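Local coordinates for putative acetyl/propionyl-CoA carboxylase, alpha subunit (Methylibium petroleiphilum, PDB 2O1Q), which probably acts as a metal-dependent oxygenase of the cupin superfamily, possibly cleaving acetylacetone, and carries a zinc ion in a three-histidine site, at residues A[20-25]-A[31-36]; A[76-79]-A[85-88]; A[123-126]-A[130-133]. All coordinates share one frame; numbering follows the deposited sequence.

Interaction 1 (A[20-25]-A[31-36]); sequences KPFPAA and IRWKLL
Lys20 and Trp33 pair at the border of the large antiparallel sheet of the cupin fold, where the short strand 20-21 runs beside strand 32-39 and is one of the sheet's two outermost strands within the chain. They are a hydrogen-bonded pair: Lys20 N donates to Trp33 O at 3.0 Å, and Trp33 N to Lys20 O at 2.9 Å. Lys20 O also takes a CA-H contact from Arg32 CA, 3.1 Å away. Proline is tolerated at position 21 because this is the non-hydrogen-bonded position opposite Arg32, where a backbone N-H would not be used across the strands. The last rung, Phe22 N to Ile31 O at 2.9 Å, comes as the chain leaves the strand.

The side chain of Phe22 has CG anti to the backbone N (chi1 -168°), and this turn carries its ring to the indole of Trp33. CD1 stands over the five-membered ring, 3.7 Å from Trp33 CG; with the planes at 89° this is a T-shaped stack in which Phe22 supplies the edge and Trp33 the face. Behind the ring, Phe22 CB rests on Ile31 CG2 at 3.7 Å, an apolar contact suited to the branched isoleucine. At the rim of the indole, Trp33 NE1 donates to a water at 2.9 Å, and that water donates in turn to Pro21 O, so the buried tryptophan's polar atom is satisfied.

Trp143 of helix 136-144 meets Trp33 edge-to-face, Phe57 does the same with Phe22, and Arg32 turns its guanidinium to Asp50 in a salt bridge. The whole is an antiparallel edge-strand pairing of a cupin beta-barrel, with aromatic side chains packed edge-to-face beside it.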
ATOM      1  N   LYS A  20       7.855  18.940 -19.311  1.00 17.80           N
ATOM      2  CA  LYS A  20       7.142  18.499 -20.507  1.00 17.93           C
ATOM      3  C   LYS A  20       5.702  19.009 -20.438  1.00 20.16           C
ATOM      4  O   LYS A  20       5.131  19.132 -19.388  1.00 16.16           O
ATOM      5  CB  LYS A  20       7.148  16.946 -20.675  1.00 19.19           C
ATOM      6  CG  LYS A  20       8.485  16.297 -21.015  1.00 21.29           C
ATOM      7  CD  LYS A  20       8.301  14.876 -21.543  1.00 25.23           C
ATOM      8  CE  LYS A  20       9.612  14.257 -21.973  1.00 36.91           C
ATOM      9  NZ  LYS A  20      10.385  13.832 -20.785  1.00 26.25           N
ATOM     10  N   PRO A  21       5.098  19.310 -21.582  1.00 20.18           N
ATOM     11  CA  PRO A  21       3.681  19.666 -21.525  1.00 20.87           C
ATOM     12  C   PRO A  21       2.829  18.485 -21.007  1.00 20.60           C
ATOM     13  O   PRO A  21       3.061  17.315 -21.366  1.00 22.68           O
ATOM     14  CB  PRO A  21       3.339  20.047 -22.969  1.00 21.50           C
ATOM     15  CG  PRO A  21       4.656  20.132 -23.697  1.00 26.03           C
ATOM     16  CD  PRO A  21       5.645  19.332 -22.943  1.00 21.01           C
ATOM     17  N   PHE A  22       1.894  18.772 -20.095  1.00 19.21           N
ATOM     18  CA  PHE A  22       0.987  17.784 -19.612  1.00 19.76           C
ATOM     19  C   PHE A  22      -0.088  17.600 -20.698  1.00 19.93           C
ATOM     20  O   PHE A  22      -0.498  18.580 -21.348  1.00 23.04           O
ATOM     21  CB  PHE A  22       0.367  18.222 -18.264  1.00 21.20           C
ATOM     22  CG  PHE A  22      -0.353  17.140 -17.584  1.00 18.56           C
ATOM     23  CD1 PHE A  22       0.345  16.113 -16.996  1.00 21.82           C
ATOM     24  CD2 PHE A  22      -1.742  17.055 -17.654  1.00 21.63           C
ATOM     25  CE1 PHE A  22      -0.306  15.051 -16.431  1.00 20.23           C
ATOM     26  CE2 PHE A  22      -2.393  15.997 -17.102  1.00 24.87           C
ATOM     27  CZ  PHE A  22      -1.684  14.993 -16.494  1.00 28.04           C
ATOM     28  N   PRO A  23      -0.517  16.360 -20.941  1.00 16.67           N
ATOM     29  CA  PRO A  23      -1.494  16.137 -22.001  1.00 18.10           C
ATOM     30  C   PRO A  23      -2.700  17.039 -21.989  1.00 16.94           C
ATOM     31  O   PRO A  23      -3.351  17.225 -20.943  1.00 19.54           O
ATOM     32  CB  PRO A  23      -1.931  14.695 -21.762  1.00 18.30           C
ATOM     33  CG  PRO A  23      -0.766  14.056 -21.229  1.00 17.90           C
ATOM     34  CD  PRO A  23      -0.168  15.084 -20.282  1.00 20.13           C
ATOM     35  N   ALA A  24      -2.977  17.599 -23.154  1.00 19.18           N
ATOM     36  CA  ALA A  24      -4.151  18.434 -23.368  1.00 18.01           C
ATOM     37  C   ALA A  24      -5.458  17.691 -23.179  1.00 19.64           C
ATOM     38  O   ALA A  24      -6.474  18.310 -22.927  1.00 22.88           O
ATOM     39  CB  ALA A  24      -4.118  19.054 -24.769  1.00 17.78           C
ATOM     40  N   ALA A  25      -5.437  16.380 -23.323  1.00 23.01           N
ATOM     41  CA  ALA A  25      -6.645  15.600 -23.150  1.00 19.99           C
ATOM     42  C   ALA A  25      -7.144  15.689 -21.717  1.00 21.35           C
ATOM     43  O   ALA A  25      -8.321  15.474 -21.473  1.00 24.97           O
ATOM     44  CB  ALA A  25      -6.424  14.130 -23.541  1.00 23.61           C
ATOM     45  N   ILE A  31      -0.418  23.481 -18.441  1.00 16.53           N
ATOM     46  CA  ILE A  31       0.217  22.760 -17.364  1.00 18.80           C
ATOM     47  C   ILE A  31       1.396  21.946 -17.939  1.00 14.17           C
ATOM     48  O   ILE A  31       1.289  21.355 -19.038  1.00 16.82           O
ATOM     49  CB  ILE A  31      -0.801  21.824 -16.649  1.00 16.20           C
ATOM     50  CG1 ILE A  31      -1.943  22.650 -15.977  1.00 17.36           C
ATOM     51  CG2 ILE A  31      -0.074  20.885 -15.676  1.00 24.41           C
ATOM     52  CD1 ILE A  31      -2.948  21.872 -15.078  1.00 18.49           C
ATOM     53  N   ARG A  32       2.490  21.927 -17.185  1.00 13.33           N
ATOM     54  CA  ARG A  32       3.695  21.157 -17.489  1.00 16.52           C
ATOM     55  C   ARG A  32       3.978  20.283 -16.289  1.00 14.92           C
ATOM     56  O   ARG A  32       3.467  20.513 -15.162  1.00 15.56           O
ATOM     57  CB  ARG A  32       4.883  22.053 -17.814  1.00 16.59           C
ATOM     58  CG  ARG A  32       4.683  22.807 -19.117  1.00 19.69           C
ATOM     59  CD  ARG A  32       5.878  23.665 -19.466  1.00 20.26           C
ATOM     60  NE  ARG A  32       6.321  24.503 -18.347  1.00 23.45           N
ATOM     61  CZ  ARG A  32       7.520  25.073 -18.240  1.00 22.71           C
ATOM     62  NH1 ARG A  32       8.451  24.906 -19.136  1.00 23.66           N
ATOM     63  NH2 ARG A  32       7.832  25.756 -17.167  1.00 23.87           N
ATOM     64  N   TRP A  33       4.796  19.261 -16.507  1.00 17.58           N
ATOM     65  CA  TRP A  33       5.044  18.260 -15.469  1.00 14.55           C
ATOM     66  C   TRP A  33       6.439  17.670 -15.604  1.00 13.57           C
ATOM     67  O   TRP A  33       7.018  17.757 -16.681  1.00 14.59           O
ATOM     68  CB  TRP A  33       3.947  17.203 -15.459  1.00 16.32           C
ATOM     69  CG  TRP A  33       3.985  16.154 -16.498  1.00 16.15           C
ATOM     70  CD1 TRP A  33       4.198  16.314 -17.810  1.00 17.72           C
ATOM     71  CD2 TRP A  33       3.757  14.757 -16.297  1.00 16.15           C
ATOM     72  NE1 TRP A  33       4.077  15.128 -18.463  1.00 21.04           N
ATOM     73  CE2 TRP A  33       3.863  14.138 -17.542  1.00 15.67           C
ATOM     74  CE3 TRP A  33       3.499  13.972 -15.176  1.00 17.42           C
ATOM     75  CZ2 TRP A  33       3.693  12.763 -17.710  1.00 16.32           C
ATOM     76  CZ3 TRP A  33       3.333  12.616 -15.343  1.00 20.97           C
ATOM     77  CH2 TRP A  33       3.460  12.031 -16.597  1.00 17.88           C
ATOM     78  N   LYS A  34       6.881  16.983 -14.533  1.00 16.34           N
ATOM     79  CA  LYS A  34       8.054  16.068 -14.523  1.00 13.02           C
ATOM     80  C   LYS A  34       7.536  14.872 -13.768  1.00 13.68           C
ATOM     81  O   LYS A  34       7.117  15.003 -12.615  1.00 16.83           O
ATOM     82  CB  LYS A  34       9.238  16.682 -13.818  1.00 16.22           C
ATOM     83  CG  LYS A  34       9.681  17.988 -14.465  1.00 18.00           C
ATOM     84  CD  LYS A  34      10.872  18.593 -13.733  1.00 15.94           C
ATOM     85  CE  LYS A  34      11.214  19.937 -14.311  1.00 22.14           C
ATOM     86  NZ  LYS A  34      12.479  20.509 -13.745  1.00 20.26           N
ATOM     87  N   LEU A  35       7.589  13.708 -14.403  1.00 14.71           N
ATOM     88  CA  LEU A  35       7.414  12.465 -13.706  1.00 15.44           C
ATOM     89  C   LEU A  35       8.678  12.125 -12.947  1.00 16.04           C
ATOM     90  O   LEU A  35       9.745  12.160 -13.490  1.00 18.34           O
ATOM     91  CB  LEU A  35       7.077  11.336 -14.668  1.00 15.80           C
ATOM     92  CG  LEU A  35       6.761   9.965 -14.065  1.00 15.14           C
ATOM     93  CD1 LEU A  35       5.542  10.126 -13.165  1.00 17.34           C
ATOM     94  CD2 LEU A  35       6.522   8.948 -15.168  1.00 19.27           C
ATOM     95  N   LEU A  36       8.524  11.816 -11.664  1.00 16.18           N
ATOM     96  CA  LEU A  36       9.660  11.614 -10.782  1.00 15.76           C
ATOM     97  C   LEU A  36       9.882  10.142 -10.462  1.00 15.53           C
ATOM     98  O   LEU A  36      11.036   9.675 -10.333  1.00 16.63           O
ATOM     99  CB  LEU A  36       9.455  12.392  -9.509  1.00 14.46           C
ATOM    100  CG  LEU A  36       9.411  13.919  -9.677  1.00 14.27           C
ATOM    101  CD1 LEU A  36       9.016  14.557  -8.321  1.00 17.13           C
ATOM    102  CD2 LEU A  36      10.717  14.479 -10.269  1.00 16.93           C
TER
HETATM  103  O   HOH W   1       4.108  14.259 -21.233  1.00 25.37           O

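Interaction 2 (A[76-79]-A[85-88]); sequences DVRG and GDTA
Val77 and Asp86 form a hydrogen-bonded pair of an antiparallel beta hairpin, strands 74-77 and 86-89, with Val77 N to Asp86 O at 2.9 Å and Asp86 N to Val77 O at 3.0 Å. Beyond it the chain leaves the strand at Arg78, whose phi is positive, and Gly85 comes in close on the facing side: its CA lies 3.3 Å from Arg78 O, and a side chain there would run into the carbonyl oxygens of both Val77 and Arg78.

Arg78 bends at chi3 (-75°) and runs alongside Asp86 in the same direction. NH2 meets OD2 at 2.9 Å in a salt bridge that lies in the guanidinium plane and uses the anti lone pair of the carboxylate oxygen; the two planes are 73° apart, and one N-H, that of NH2, makes the bond. The same NH2 is also salt-bridged to Glu96, its stronger partner, and the arginine packs on the zinc ligand His102. A leucine in place of Arg78 would probably leave both Asp86 and Glu96 without their positive mate and two carboxylates facing a neutral chain.

On the other face of the hairpin, Asp76 and Thr87 stand side by side at the non-hydrogen-bonded pair. Thr87 OG1, which is also hydrogen-bonded to Lys81 N, donates to Asp76 OD1 at 2.7 Å, reaching it on the syn side and 30° out of the carboxylate plane.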
ATOM      1  N   ASP A  76      -7.348  25.522  -6.066  1.00 20.13           N
ATOM      2  CA  ASP A  76      -8.651  25.119  -5.641  1.00 19.54           C
ATOM      3  C   ASP A  76      -8.941  23.628  -5.948  1.00 21.16           C
ATOM      4  O   ASP A  76      -8.916  23.197  -7.085  1.00 21.86           O
ATOM      5  CB  ASP A  76      -9.698  26.013  -6.309  1.00 21.85           C
ATOM      6  CG  ASP A  76      -9.918  27.334  -5.578  1.00 27.10           C
ATOM      7  OD1 ASP A  76      -9.401  27.522  -4.442  1.00 27.89           O
ATOM      8  OD2 ASP A  76     -10.625  28.186  -6.160  1.00 40.41           O
ATOM      9  N   VAL A  77      -9.207  22.874  -4.888  0.50 21.33           N
ATOM     10  CA  VAL A  77      -9.531  21.442  -4.933  0.50 20.03           C
ATOM     11  C   VAL A  77     -10.943  21.230  -4.374  0.50 22.29           C
ATOM     12  O   VAL A  77     -11.365  21.901  -3.440  0.50 23.65           O
ATOM     13  CB  VAL A  77      -8.516  20.591  -4.129  0.50 24.42           C
ATOM     14  CG1 VAL A  77      -8.486  19.159  -4.673  0.50 25.86           C
ATOM     15  CG2 VAL A  77      -7.108  21.218  -4.148  0.50 20.63           C
ATOM     16  N   ARG A  78     -11.664  20.287  -4.965  1.00 22.33           N
ATOM     17  CA  ARG A  78     -13.044  19.996  -4.590  1.00 23.42           C
ATOM     18  C   ARG A  78     -13.921  21.245  -4.536  1.00 22.63           C
ATOM     19  O   ARG A  78     -14.816  21.351  -3.669  1.00 19.51           O
ATOM     20  CB  ARG A  78     -13.082  19.187  -3.282  1.00 21.93           C
ATOM     21  CG  ARG A  78     -12.596  17.772  -3.476  1.00 24.89           C
ATOM     22  CD  ARG A  78     -12.354  16.982  -2.187  1.00 25.81           C
ATOM     23  NE  ARG A  78     -11.098  17.444  -1.558  1.00 24.81           N
ATOM     24  CZ  ARG A  78     -11.021  18.244  -0.510  1.00 25.23           C
ATOM     25  NH1 ARG A  78     -12.100  18.724   0.073  1.00 23.68           N
ATOM     26  NH2 ARG A  78      -9.843  18.597  -0.048  1.00 24.52           N
ATOM     27  N   GLY A  79     -13.684  22.198  -5.451  1.00 20.61           N
ATOM     28  CA  GLY A  79     -14.417  23.461  -5.454  1.00 23.20           C
ATOM     29  C   GLY A  79     -13.800  24.674  -4.752  1.00 22.78           C
ATOM     30  O   GLY A  79     -14.185  25.815  -5.020  1.00 21.94           O
ATOM     31  N   GLY A  85     -14.822  22.742  -0.525  1.00 26.12           N
ATOM     32  CA  GLY A  85     -13.549  22.033  -0.674  1.00 24.69           C
ATOM     33  C   GLY A  85     -12.435  22.758   0.051  1.00 27.59           C
ATOM     34  O   GLY A  85     -12.617  23.314   1.148  1.00 24.95           O
ATOM     35  N   ASP A  86     -11.269  22.799  -0.574  1.00 22.87           N
ATOM     36  CA  ASP A  86     -10.120  23.485   0.004  1.00 23.08           C
ATOM     37  C   ASP A  86      -9.445  24.384  -1.022  1.00 22.81           C
ATOM     38  O   ASP A  86      -9.453  24.127  -2.248  1.00 21.56           O
ATOM     39  CB  ASP A  86      -9.126  22.466   0.604  1.00 25.25           C
ATOM     40  CG  ASP A  86      -9.614  21.892   1.937  1.00 21.70           C
ATOM     41  OD1 ASP A  86      -9.720  22.691   2.901  1.00 22.87           O
ATOM     42  OD2 ASP A  86      -9.847  20.662   2.032  1.00 25.42           O
ATOM     43  N   THR A  87      -8.892  25.475  -0.518  1.00 21.62           N
ATOM     44  CA  THR A  87      -8.028  26.335  -1.289  1.00 23.66           C
ATOM     45  C   THR A  87      -6.660  26.190  -0.668  1.00 20.15           C
ATOM     46  O   THR A  87      -6.430  26.654   0.466  1.00 22.60           O
ATOM     47  CB  THR A  87      -8.505  27.802  -1.253  1.00 24.26           C
ATOM     48  OG1 THR A  87      -9.813  27.874  -1.836  1.00 23.52           O
ATOM     49  CG2 THR A  87      -7.542  28.686  -2.034  1.00 25.03           C
ATOM     50  N   ALA A  88      -5.800  25.469  -1.349  1.00 17.52           N
ATOM     51  CA  ALA A  88      -4.458  25.283  -0.926  1.00 19.61           C
ATOM     52  C   ALA A  88      -3.703  26.547  -1.259  1.00 20.78           C
ATOM     53  O   ALA A  88      -3.899  27.135  -2.339  1.00 18.72           O
ATOM     54  CB  ALA A  88      -3.892  24.085  -1.573  1.00 19.55           C
TER

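Interaction 3 (A[123-126]-A[130-133]); sequences FVKP and PIAV
The ring of Phe123 has the carbonyl oxygen of Ala132 at its edge, near the ring plane and 4.2 Å from CD1, while Phe26 stacks against it and the zinc ligand His60 meets it with the planes at about 50°. With CG beside the backbone N (chi1 -71°), the end of the side chain leads away from the other strand, to where Phe26 and His60 meet it. Ala132 O is also the acceptor for Phe123 N at 2.8 Å. Ala132 shares the face of Phe123, and its methyl also touches Phe26.

The pairing of strands 121-124 and 130-134 is a beta hairpin interrupted by a classic beta bulge: Ile131 and Ala132 together face Phe123. Phe123 O accepts Ile131 N at 2.7 Å, and a second, weak bond comes from Ala132 N at 3.4 Å. Pro130, which has no N-H, sits in the non-hydrogen-bonded position opposite Val124, and the two side chains diverge.

Ile131 reaches across to the other strand instead. Its CB is 3.5 Å from Phe123 O, its CD1 lies 3.5 Å from Val124 O, and its CG1 crosses the aliphatic chain of Lys125, 3.6 Å from CG; the long methylene run of the lysine offers an apolar surface to the exposed isoleucine. In the assembly, Pro130 packs on Ile131 of a third subunit, and Val133 on Val133 of that subunit.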
ATOM      1  N   PHE A 123     -10.527   9.492 -15.186  1.00 15.68           N
ATOM      2  CA  PHE A 123     -11.087  10.679 -15.781  1.00 18.17           C
ATOM      3  C   PHE A 123     -12.499  10.358 -16.221  1.00 18.07           C
ATOM      4  O   PHE A 123     -12.729   9.292 -16.816  1.00 19.45           O
ATOM      5  CB  PHE A 123     -10.222  11.232 -16.933  1.00 15.50           C
ATOM      6  CG  PHE A 123      -8.927  11.863 -16.461  1.00 15.16           C
ATOM      7  CD1 PHE A 123      -7.797  11.053 -16.275  1.00 20.78           C
ATOM      8  CD2 PHE A 123      -8.840  13.183 -16.175  1.00 20.33           C
ATOM      9  CE1 PHE A 123      -6.604  11.584 -15.772  1.00 21.39           C
ATOM     10  CE2 PHE A 123      -7.644  13.744 -15.683  1.00 18.33           C
ATOM     11  CZ  PHE A 123      -6.521  12.918 -15.485  1.00 17.56           C
ATOM     12  N   VAL A 124     -13.427  11.265 -15.872  1.00 16.41           N
ATOM     13  CA  VAL A 124     -14.863  11.024 -15.998  1.00 19.04           C
ATOM     14  C   VAL A 124     -15.569  12.077 -16.823  1.00 21.33           C
ATOM     15  O   VAL A 124     -15.099  13.189 -16.995  1.00 23.87           O
ATOM     16  CB  VAL A 124     -15.542  10.891 -14.615  1.00 16.28           C
ATOM     17  CG1 VAL A 124     -14.988   9.650 -13.885  1.00 19.12           C
ATOM     18  CG2 VAL A 124     -15.422  12.165 -13.774  1.00 21.15           C
ATOM     19  N   LYS A 125     -16.685  11.633 -17.386  1.00 26.00           N
ATOM     20  CA  LYS A 125     -17.658  12.486 -18.065  1.00 28.54           C
ATOM     21  C   LYS A 125     -18.529  13.115 -17.000  1.00 28.46           C
ATOM     22  O   LYS A 125     -18.506  12.670 -15.837  1.00 26.08           O
ATOM     23  CB  LYS A 125     -18.522  11.632 -19.001  1.00 27.97           C
ATOM     24  CG  LYS A 125     -17.770  11.058 -20.168  1.00 25.70           C
ATOM     25  CD  LYS A 125     -18.660  10.186 -21.067  1.00 32.50           C
ATOM     26  CE  LYS A 125     -17.884   9.007 -21.667  1.00 38.29           C
ATOM     27  NZ  LYS A 125     -18.766   8.037 -22.372  1.00 45.55           N
ATOM     28  N   PRO A 126     -19.287  14.172 -17.370  1.00 32.47           N
ATOM     29  CA  PRO A 126     -20.194  14.801 -16.402  1.00 36.11           C
ATOM     30  C   PRO A 126     -21.093  13.824 -15.650  1.00 37.52           C
ATOM     31  O   PRO A 126     -21.288  13.987 -14.447  1.00 39.32           O
ATOM     32  CB  PRO A 126     -20.999  15.776 -17.255  1.00 34.44           C
ATOM     33  CG  PRO A 126     -20.068  16.142 -18.368  1.00 34.18           C
ATOM     34  CD  PRO A 126     -19.293  14.876 -18.666  1.00 34.17           C
ATOM     35  N   PRO A 130     -16.656   6.488 -16.863  1.00 23.19           N
ATOM     36  CA  PRO A 130     -15.237   6.588 -17.136  1.00 20.41           C
ATOM     37  C   PRO A 130     -14.877   6.889 -18.585  1.00 22.19           C
ATOM     38  O   PRO A 130     -15.429   6.270 -19.487  1.00 23.89           O
ATOM     39  CB  PRO A 130     -14.712   5.235 -16.672  1.00 21.74           C
ATOM     40  CG  PRO A 130     -15.856   4.319 -16.760  1.00 22.02           C
ATOM     41  CD  PRO A 130     -17.064   5.109 -16.538  1.00 21.81           C
ATOM     42  N   ILE A 131     -13.961   7.845 -18.778  1.00 21.26           N
ATOM     43  CA  ILE A 131     -13.290   8.078 -20.059  1.00 22.08           C
ATOM     44  C   ILE A 131     -11.987   7.294 -20.179  1.00 20.23           C
ATOM     45  O   ILE A 131     -11.768   6.608 -21.180  1.00 21.53           O
ATOM     46  CB  ILE A 131     -12.948   9.577 -20.276  1.00 21.83           C
ATOM     47  CG1 ILE A 131     -14.209  10.426 -20.222  1.00 27.13           C
ATOM     48  CG2 ILE A 131     -12.205   9.739 -21.621  1.00 21.94           C
ATOM     49  CD1 ILE A 131     -13.953  11.902 -20.038  1.00 24.91           C
ATOM     50  N   ALA A 132     -11.149   7.376 -19.147  1.00 19.65           N
ATOM     51  CA  ALA A 132      -9.771   6.861 -19.206  1.00 17.58           C
ATOM     52  C   ALA A 132      -9.350   6.591 -17.766  1.00 17.93           C
ATOM     53  O   ALA A 132      -9.644   7.382 -16.869  1.00 19.44           O
ATOM     54  CB  ALA A 132      -8.846   7.867 -19.835  1.00 19.45           C
ATOM     55  N   VAL A 133      -8.664   5.491 -17.551  1.00 18.56           N
ATOM     56  CA  VAL A 133      -8.055   5.189 -16.285  1.00 18.37           C
ATOM     57  C   VAL A 133      -6.562   5.306 -16.431  1.00 18.82           C
ATOM     58  O   VAL A 133      -5.951   4.496 -17.090  1.00 23.84           O
ATOM     59  CB  VAL A 133      -8.432   3.793 -15.805  1.00 15.41           C
ATOM     60  CG1 VAL A 133      -7.787   3.523 -14.420  1.00 19.48           C
ATOM     61  CG2 VAL A 133      -9.995   3.718 -15.689  1.00 17.65           C
TER

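How the interactions relate
The three contacts follow one another along the chain and do not touch. Interactions 1 and 3 come nearest, about 5 Å between their closest atoms although their centres are 18 Å apart; interaction 2 stays about 10 Å from interaction 1 and 12 Å from interaction 3 at the closest atoms. The zinc site of His60, His62 and His102 relates the two hairpins: interaction 3, where the side chain of Phe123 is about 7 Å from a zinc ion, borders the site on the side of His60, and interaction 2 borders it through Arg78 at His102. Interaction 1 belongs to the border of the large sheet. The second subunit reaches interactions 1 and 2, the third interaction 3.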